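Protein (auracyanin) (Chloroflexus aurantiacus, PDB 1QHQ) carries electrons through a type I blue copper site, probably as a soluble acceptor for the membrane-bound alternative complex III in the photosynthetic bacterium. Local coordinates at residues 11-17 and 37-42; 47-51 and 100-106; 61-65 and 91-95. All coordinates share one frame. Numbering follows the deposited sequence.

Contact 1 of 3, residues 11-17 and 37-42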
loop_
_atom_site.group_PDB
_atom_site.type_symbol
_atom_site.label_atom_id
_atom_site.label_comp_id
_atom_site.label_asym_id
_atom_site.label_seq_id
_atom_site.Cartn_x
_atom_site.Cartn_y
_atom_site.Cartn_z
ATOM N N VAL A 11 -4.918 -3.473 -12.418
ATOM C CA VAL A 11 -5.298 -3.585 -13.839
ATOM C C VAL A 11 -4.056 -3.360 -14.688
ATOM O O VAL A 11 -3.122 -2.647 -14.296
ATOM C CB VAL A 11 -6.386 -2.590 -14.249
ATOM C CG1 VAL A 11 -7.751 -2.898 -13.667
ATOM C CG2 VAL A 11 -5.991 -1.157 -13.969
ATOM N N ASN A 12 -4.038 -3.979 -15.867
ATOM C CA ASN A 12 -3.005 -3.720 -16.865
ATOM C C ASN A 12 -3.549 -2.721 -17.871
ATOM O O ASN A 12 -4.000 -3.023 -18.989
ATOM C CB ASN A 12 -2.607 -5.039 -17.551
ATOM C CG ASN A 12 -1.520 -5.768 -16.768
ATOM O OD1 ASN A 12 -0.621 -5.117 -16.254
ATOM N ND2 ASN A 12 -1.586 -7.085 -16.668
ATOM N N GLU A 13 -3.662 -1.470 -17.423
ATOM C CA GLU A 13 -4.174 -0.371 -18.202
ATOM C C GLU A 13 -3.252 0.834 -18.095
ATOM O O GLU A 13 -2.509 0.945 -17.109
ATOM C CB GLU A 13 -5.577 0.057 -17.707
ATOM C CG GLU A 13 -6.608 -1.024 -18.048
ATOM C CD GLU A 13 -8.009 -0.685 -17.588
ATOM O OE1 GLU A 13 -8.547 0.345 -18.036
ATOM O OE2 GLU A 13 -8.615 -1.529 -16.908
ATOM N N THR A 14 -3.324 1.710 -19.070
ATOM C CA THR A 14 -2.474 2.925 -19.015
ATOM C C THR A 14 -3.026 3.823 -17.918
ATOM O O THR A 14 -4.224 4.075 -17.820
ATOM C CB THR A 14 -2.469 3.634 -20.371
ATOM O OG1 THR A 14 -2.190 5.030 -20.179
ATOM C CG2 THR A 14 -3.769 3.471 -21.104
ATOM N N PRO A 15 -2.139 4.302 -17.038
ATOM C CA PRO A 15 -2.584 5.137 -15.941
ATOM C C PRO A 15 -3.142 6.475 -16.432
ATOM O O PRO A 15 -2.541 7.097 -17.305
ATOM C CB PRO A 15 -1.342 5.324 -15.094
ATOM C CG PRO A 15 -0.221 4.707 -15.787
ATOM C CD PRO A 15 -0.693 4.049 -17.037
ATOM N N ALA A 16 -4.211 6.914 -15.790
ATOM C CA ALA A 16 -4.750 8.262 -16.052
ATOM C C ALA A 16 -4.040 9.277 -15.167
ATOM O O ALA A 16 -4.033 10.492 -15.394
ATOM C CB ALA A 16 -6.229 8.290 -15.804
ATOM N N GLN A 17 -3.518 8.784 -14.033
ATOM C CA GLN A 17 -2.800 9.594 -13.098
ATOM C C GLN A 17 -1.663 8.737 -12.491
ATOM O O GLN A 17 -1.768 7.525 -12.499
ATOM C CB GLN A 17 -3.672 10.064 -11.926
ATOM C CG GLN A 17 -4.692 11.115 -12.306
ATOM C CD GLN A 17 -5.447 11.696 -11.149
ATOM O OE1 GLN A 17 -4.938 11.943 -10.047
ATOM N NE2 GLN A 17 -6.729 11.956 -11.387
ATOM N N LEU A 37 -7.602 10.797 -4.624
ATOM C CA LEU A 37 -7.665 10.423 -6.072
ATOM C C LEU A 37 -9.154 10.378 -6.436
ATOM O O LEU A 37 -9.997 10.030 -5.633
ATOM C CB LEU A 37 -7.073 9.023 -6.234
ATOM C CG LEU A 37 -5.576 8.820 -5.948
ATOM C CD1 LEU A 37 -5.284 7.330 -5.879
ATOM C CD2 LEU A 37 -4.773 9.499 -7.074
ATOM N N PRO A 38 -9.433 10.553 -7.737
ATOM C CA PRO A 38 -10.817 10.388 -8.201
ATOM C C PRO A 38 -11.198 8.929 -8.228
ATOM O O PRO A 38 -10.317 8.079 -8.411
ATOM C CB PRO A 38 -10.768 10.986 -9.601
ATOM C CG PRO A 38 -9.359 10.791 -10.059
ATOM C CD PRO A 38 -8.508 10.928 -8.780
ATOM N N ALA A 39 -12.483 8.636 -8.140
ATOM C CA ALA A 39 -13.006 7.289 -8.184
ATOM C C ALA A 39 -12.921 6.685 -9.593
ATOM O O ALA A 39 -12.894 7.414 -10.569
ATOM C CB ALA A 39 -14.479 7.260 -7.739
ATOM N N ASN A 40 -12.861 5.382 -9.621
ATOM C CA ASN A 40 -12.958 4.598 -10.857
ATOM C C ASN A 40 -12.008 5.084 -11.913
ATOM O O ASN A 40 -12.298 5.177 -13.121
ATOM C CB ASN A 40 -14.427 4.652 -11.370
ATOM C CG ASN A 40 -14.639 3.668 -12.516
ATOM O OD1 ASN A 40 -14.145 2.537 -12.477
ATOM N ND2 ASN A 40 -15.354 4.087 -13.554
ATOM N N THR A 41 -10.755 5.354 -11.524
ATOM C CA THR A 41 -9.715 5.857 -12.361
ATOM C C THR A 41 -8.457 4.984 -12.245
ATOM O O THR A 41 -8.186 4.472 -11.151
ATOM C CB THR A 41 -9.287 7.295 -11.874
ATOM O OG1 THR A 41 -10.480 8.121 -11.993
ATOM C CG2 THR A 41 -8.204 7.833 -12.755
ATOM N N VAL A 42 -7.786 4.745 -13.347
ATOM C CA VAL A 42 -6.536 3.951 -13.297
ATOM C C VAL A 42 -5.397 4.847 -12.839
ATOM O O VAL A 42 -5.106 5.894 -13.427
ATOM C CB VAL A 42 -6.170 3.339 -14.651
ATOM C CG1 VAL A 42 -4.912 2.474 -14.560
ATOM C CG2 VAL A 42 -7.357 2.489 -15.151
#
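A single carbonyl does most of the polar work between residues 11-17 and 37-42. The backbone O of Val-42 accepts a short hydrogen bond from Ala-16 N at 2.7 Å, and a second, weak one from Gln-17 N at 3.4 Å, so two consecutive amides, those directly after Pro-15, which has no amide proton of its own, converge on one acceptor where the loop passes into strand 17-22. The convergence is possible because Ala-16 takes a turn-like backbone conformation (phi/psi -87/-25°) before Gln-17 returns to extended geometry and pairs onward with Arg-44. The principle is that of starting a sheet edge: in this cupredoxin beta-sandwich, strand 17-22 runs parallel to strand 42-49, and the N-H groups of Ala-16, just before the strand, and more weakly of Gln-17, its first residue, fasten its start to the beginning of its neighbour. Residues 37-42 meanwhile leave strand 34-38, which belongs to the other sheet, so the connection passes from one sheet to the other. Its turn is braced internally by Thr-41 OG1, which donates to Ala-39 O at 2.9 Å; Thr-112 OG1 bonds both Pro-38 O and Thr-41 N. Glu-13 OE1 forms a salt bridge with Arg-111 and at the same time lies 3.8 Å from Val-42 CG2. Apolar contacts fill in around the shared carbonyl. Val-42, a t rotamer, brings CG1 to 3.8 Å from Val-11 CG2, and Ala-16 CB rests 3.7 Å from Thr-41 CG2. Farther along, the extended side chain of Gln-17 reaches across the connection, its NE2 lying 3.2 Å from Pro-38 CG.

Contact 2 of 3, residues 47-51 and 100-106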
loop_
_atom_site.group_PDB
_atom_site.type_symbol
_atom_site.label_atom_id
_atom_site.label_comp_id
_atom_site.label_asym_id
_atom_site.label_seq_id
_atom_site.Cartn_x
_atom_site.Cartn_y
_atom_site.Cartn_z
ATOM N N PHE A 47 5.960 3.792 -5.211
ATOM C CA PHE A 47 6.454 3.902 -3.801
ATOM C C PHE A 47 7.987 3.795 -3.809
ATOM O O PHE A 47 8.557 2.826 -4.315
ATOM C CB PHE A 47 5.868 2.718 -3.028
ATOM C CG PHE A 47 6.242 2.702 -1.554
ATOM C CD1 PHE A 47 6.401 3.893 -0.894
ATOM C CD2 PHE A 47 6.441 1.511 -0.913
ATOM C CE1 PHE A 47 6.807 3.910 0.455
ATOM C CE2 PHE A 47 6.809 1.528 0.436
ATOM C CZ PHE A 47 6.958 2.707 1.106
ATOM N N VAL A 48 8.615 4.903 -3.438
ATOM C CA VAL A 48 10.081 4.951 -3.354
ATOM C C VAL A 48 10.502 4.807 -1.878
ATOM O O VAL A 48 10.080 5.582 -1.033
ATOM C CB VAL A 48 10.571 6.329 -3.860
ATOM C CG1 VAL A 48 12.089 6.359 -3.891
ATOM C CG2 VAL A 48 10.003 6.573 -5.277
ATOM N N ASN A 49 11.122 3.664 -1.577
ATOM C CA ASN A 49 11.547 3.390 -0.196
ATOM C C ASN A 49 12.998 3.826 0.030
ATOM O O ASN A 49 13.881 2.949 -0.064
ATOM C CB ASN A 49 11.393 1.913 0.138
ATOM C CG ASN A 49 11.766 1.664 1.664
ATOM O OD1 ASN A 49 11.851 2.626 2.349
ATOM N ND2 ASN A 49 11.932 0.413 1.954
ATOM N N GLN A 50 13.253 5.085 0.269
ATOM C CA GLN A 50 14.603 5.530 0.675
ATOM C C GLN A 50 14.523 5.931 2.166
ATOM O O GLN A 50 13.715 6.747 2.555
ATOM C CB GLN A 50 15.028 6.738 -0.140
ATOM C CG GLN A 50 15.432 6.347 -1.575
ATOM C CD GLN A 50 15.624 7.577 -2.438
ATOM O OE1 GLN A 50 15.806 8.691 -1.935
ATOM N NE2 GLN A 50 15.574 7.376 -3.752
ATOM N N ASN A 51 15.338 5.220 2.971
ATOM C CA ASN A 51 15.262 5.494 4.422
ATOM C C ASN A 51 16.641 5.228 5.045
ATOM O O ASN A 51 17.427 4.491 4.472
ATOM C CB ASN A 51 14.185 4.683 5.092
ATOM C CG ASN A 51 14.405 3.219 5.223
ATOM O OD1 ASN A 51 15.209 2.740 6.069
ATOM N ND2 ASN A 51 13.725 2.382 4.457
ATOM N N LEU A 100 9.647 -3.628 -0.368
ATOM C CA LEU A 100 10.825 -3.004 -0.929
ATOM C C LEU A 100 11.943 -2.866 0.108
ATOM O O LEU A 100 11.702 -2.369 1.200
ATOM C CB LEU A 100 10.448 -1.554 -1.377
ATOM C CG LEU A 100 9.271 -1.549 -2.380
ATOM C CD1 LEU A 100 8.901 -0.114 -2.695
ATOM C CD2 LEU A 100 9.640 -2.292 -3.657
ATOM N N ASN A 101 13.149 -3.265 -0.288
ATOM C CA ASN A 101 14.293 -3.081 0.634
ATOM C C ASN A 101 14.570 -1.595 0.690
ATOM O O ASN A 101 14.141 -0.838 -0.232
ATOM C CB ASN A 101 15.504 -3.821 0.041
ATOM C CG ASN A 101 15.331 -5.315 -0.024
ATOM O OD1 ASN A 101 14.695 -5.940 0.812
ATOM N ND2 ASN A 101 15.819 -5.939 -1.117
ATOM N N ALA A 102 15.235 -1.092 1.716
ATOM C CA ALA A 102 15.664 0.294 1.700
ATOM C C ALA A 102 16.496 0.547 0.419
ATOM O O ALA A 102 17.372 -0.262 0.074
ATOM C CB ALA A 102 16.582 0.548 2.920
ATOM N N GLY A 103 16.140 1.577 -0.315
ATOM C CA GLY A 103 16.781 1.914 -1.557
ATOM C C GLY A 103 16.002 1.413 -2.778
ATOM O O GLY A 103 16.465 1.645 -3.884
ATOM N N GLU A 104 15.001 0.587 -2.565
ATOM C CA GLU A 104 14.233 0.018 -3.661
ATOM C C GLU A 104 12.962 0.866 -3.900
ATOM O O GLU A 104 12.547 1.674 -3.071
ATOM C CB GLU A 104 13.820 -1.431 -3.358
ATOM C CG GLU A 104 15.021 -2.389 -3.600
ATOM C CD GLU A 104 14.608 -3.824 -3.597
ATOM O OE1 GLU A 104 13.659 -4.191 -2.877
ATOM O OE2 GLU A 104 15.270 -4.661 -4.275
ATOM N N SER A 105 12.471 0.752 -5.116
ATOM C CA SER A 105 11.250 1.448 -5.553
ATOM C C SER A 105 10.359 0.431 -6.286
ATOM O O SER A 105 10.855 -0.474 -6.914
ATOM C CB SER A 105 11.617 2.557 -6.548
ATOM O OG SER A 105 12.296 3.614 -5.855
ATOM N N GLY A 106 9.055 0.588 -6.073
ATOM C CA GLY A 106 8.142 -0.392 -6.733
ATOM C C GLY A 106 6.796 0.295 -6.946
ATOM O O GLY A 106 6.397 1.186 -6.205
#
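In the three-stranded sheet of the cupredoxin sandwich, strand 42-49 is central and strand 104-111 lies at an edge; here their ends run antiparallel, at 168° and 4.9 Å between the short axes. Phe-47 and Gly-106 form a hydrogen-bonded pair, Phe-47 N to Gly-106 O at 2.8 Å and Gly-106 N to Phe-47 O at 2.9 Å. Side chains then divide between the faces. The t rotamer of Phe-47 turns its ring toward the copper site, near Met-132 and His-57, and Leu-100, with chi1 m and chi2 t, brings CD1 to 3.4 Å from Phe-47 CD2. A side chain on Gly-106 would run into Leu-100 CD2. On the other face, Val-48 CG1 meets Ser-105 OG at 3.4 Å. Asn-49, also t, lies buried beside the copper ligand His-57, and its ND2 donates to Leu-100 O at 2.9 Å and to Val-55 O, tying the segment before the turn to the loop leading to that histidine. The type II turn from Asn-101 to Glu-104 places Gly-103 at a positive phi where a CB would jam against the preceding carbonyl; its N donates to Asn-49 O at 2.7 Å. Glu-104 folds back through its m rotamer, so that OE1 accepts from Asn-101 N at 2.8 Å. Asn-51, in the p rotamer, swings its amide toward Asn-49, and its ND2 gives a hydrogen bond to Asn-49 OD1 at 2.8 Å.

Contact 3 of 3, residues 61-65 and 91-95. With SO4 (sulfate ion), chain E.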
loop_
_atom_site.group_PDB
_atom_site.type_symbol
_atom_site.label_atom_id
_atom_site.label_comp_id
_atom_site.label_asym_id
_atom_site.label_seq_id
_atom_site.Cartn_x
_atom_site.Cartn_y
_atom_site.Cartn_z
ATOM N N LEU A 61 -3.239 -0.693 -0.066
ATOM C CA LEU A 61 -4.543 0.013 0.077
ATOM C C LEU A 61 -5.620 -0.994 0.442
ATOM O O LEU A 61 -5.759 -2.004 -0.225
ATOM C CB LEU A 61 -4.858 0.647 -1.304
ATOM C CG LEU A 61 -6.258 1.333 -1.301
ATOM C CD1 LEU A 61 -6.205 2.530 -0.354
ATOM C CD2 LEU A 61 -6.597 1.814 -2.707
ATOM N N VAL A 62 -6.343 -0.730 1.530
ATOM C CA VAL A 62 -7.358 -1.669 1.974
ATOM C C VAL A 62 -8.763 -1.084 1.788
ATOM O O VAL A 62 -8.934 0.114 1.756
ATOM C CB VAL A 62 -7.157 -2.156 3.404
ATOM C CG1 VAL A 62 -5.706 -2.637 3.599
ATOM C CG2 VAL A 62 -7.525 -1.119 4.417
ATOM N N ASN A 63 -9.713 -2.024 1.658
ATOM C CA ASN A 63 -11.113 -1.630 1.381
ATOM C C ASN A 63 -11.859 -1.305 2.652
ATOM O O ASN A 63 -12.804 -2.007 3.055
ATOM C CB ASN A 63 -11.746 -2.792 0.613
ATOM C CG ASN A 63 -13.184 -2.488 0.183
ATOM O OD1 ASN A 63 -14.003 -3.430 0.198
ATOM N ND2 ASN A 63 -13.467 -1.256 -0.135
ATOM N N GLY A 64 -11.392 -0.300 3.394
ATOM C CA GLY A 64 -12.003 0.039 4.671
ATOM C C GLY A 64 -11.062 0.810 5.585
ATOM O O GLY A 64 -10.093 1.430 5.166
ATOM N N GLY A 65 -11.387 0.760 6.876
ATOM C CA GLY A 65 -10.698 1.434 7.928
ATOM C C GLY A 65 -9.818 0.460 8.744
ATOM O O GLY A 65 -9.345 -0.528 8.223
ATOM N N PRO A 91 -8.776 -10.814 1.222
ATOM C CA PRO A 91 -10.011 -10.052 1.235
ATOM C C PRO A 91 -9.755 -8.602 1.609
ATOM O O PRO A 91 -8.984 -8.287 2.520
ATOM C CB PRO A 91 -10.859 -10.723 2.314
ATOM C CG PRO A 91 -10.277 -12.075 2.477
ATOM C CD PRO A 91 -8.789 -11.903 2.224
ATOM N N ASN A 92 -10.420 -7.694 0.884
ATOM C CA ASN A 92 -10.365 -6.281 1.205
ATOM C C ASN A 92 -8.999 -5.649 1.033
ATOM O O ASN A 92 -8.785 -4.517 1.526
ATOM C CB ASN A 92 -10.907 -6.048 2.624
ATOM C CG ASN A 92 -12.394 -6.397 2.704
ATOM O OD1 ASN A 92 -12.809 -7.115 3.627
ATOM N ND2 ASN A 92 -13.158 -5.957 1.723
ATOM N N ALA A 93 -8.122 -6.273 0.279
ATOM C CA ALA A 93 -6.836 -5.668 -0.097
ATOM C C ALA A 93 -6.895 -5.238 -1.567
ATOM O O ALA A 93 -6.905 -6.059 -2.483
ATOM C CB ALA A 93 -5.733 -6.705 0.123
ATOM N N LEU A 94 -7.146 -3.952 -1.788
ATOM C CA LEU A 94 -7.403 -3.407 -3.099
ATOM C C LEU A 94 -6.177 -3.376 -4.006
ATOM O O LEU A 94 -6.280 -3.606 -5.206
ATOM C CB LEU A 94 -7.985 -1.994 -3.002
ATOM C CG LEU A 94 -9.325 -1.858 -2.285
ATOM C CD1 LEU A 94 -9.767 -0.410 -2.226
ATOM C CD2 LEU A 94 -10.381 -2.702 -2.991
ATOM N N ALA A 95 -5.024 -3.050 -3.433
ATOM C CA ALA A 95 -3.791 -2.947 -4.186
ATOM C C ALA A 95 -2.591 -2.903 -3.225
ATOM O O ALA A 95 -2.676 -2.340 -2.138
ATOM C CB ALA A 95 -3.771 -1.584 -4.960
HETATM S S SO4 E . -13.709 -0.844 8.984
HETATM O O1 SO4 E . -12.356 -1.456 9.084
HETATM O O2 SO4 E . -14.758 -1.862 9.347
HETATM O O3 SO4 E . -13.971 -0.413 7.557
HETATM O O4 SO4 E . -13.806 0.338 9.892
#
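Two short backbone hydrogen bonds, both 2.7 Å, hold residues 61-65 against 91-95: Leu-61 N to Ala-95 O, and Asn-63 N to Asn-92 O. Between them, Leu-61 O accepts from Leu-94 N at 2.9 Å and weakly from Ala-95 N at 3.5 Å. Two residues thus face one, the definition of a classic beta bulge, and the antiparallel register slips by one before Val-62 pairs with Ala-93. The bulge lies where strand 93-96 forms an outer strand of the five-stranded sheet in the cupredoxin sandwich. Beyond it, Asn-63 centres an inverse gamma turn that leads the chain away to the N-cap of helix 66-77, where Gly-65 N binds sulfate O3 at 2.9 Å. The bulge also turns Leu-94 inward on the contact: its CD1 packs 3.9 Å from Leu-61 CD2, and its CD2 3.9 Å from Asn-63 CB, with Tyr-118 touching all three side chains. Val-62 and Ala-93 face helix 66-77 through Val-72.

The three contacts sample both sheets of one sandwich. Contact 1 joins them at one end, since its 37-42 segment leaves strand 34-38 of the five-stranded sheet to begin strand 42-49; that same strand ends in contact 2, whose centre lies 23 Å from that of contact 1. Contact 3, on the five-stranded sheet, has its centre 16 Å from contact 1 and 22 Å from contact 2, on the opposite side of the chain's centre from the latter. Contact 2 is nearest the metal: the Phe-47 side chain is about 6 Å from the copper, that of Val-62 in contact 3 about 13 Å, whereas contact 1 is remote from the site.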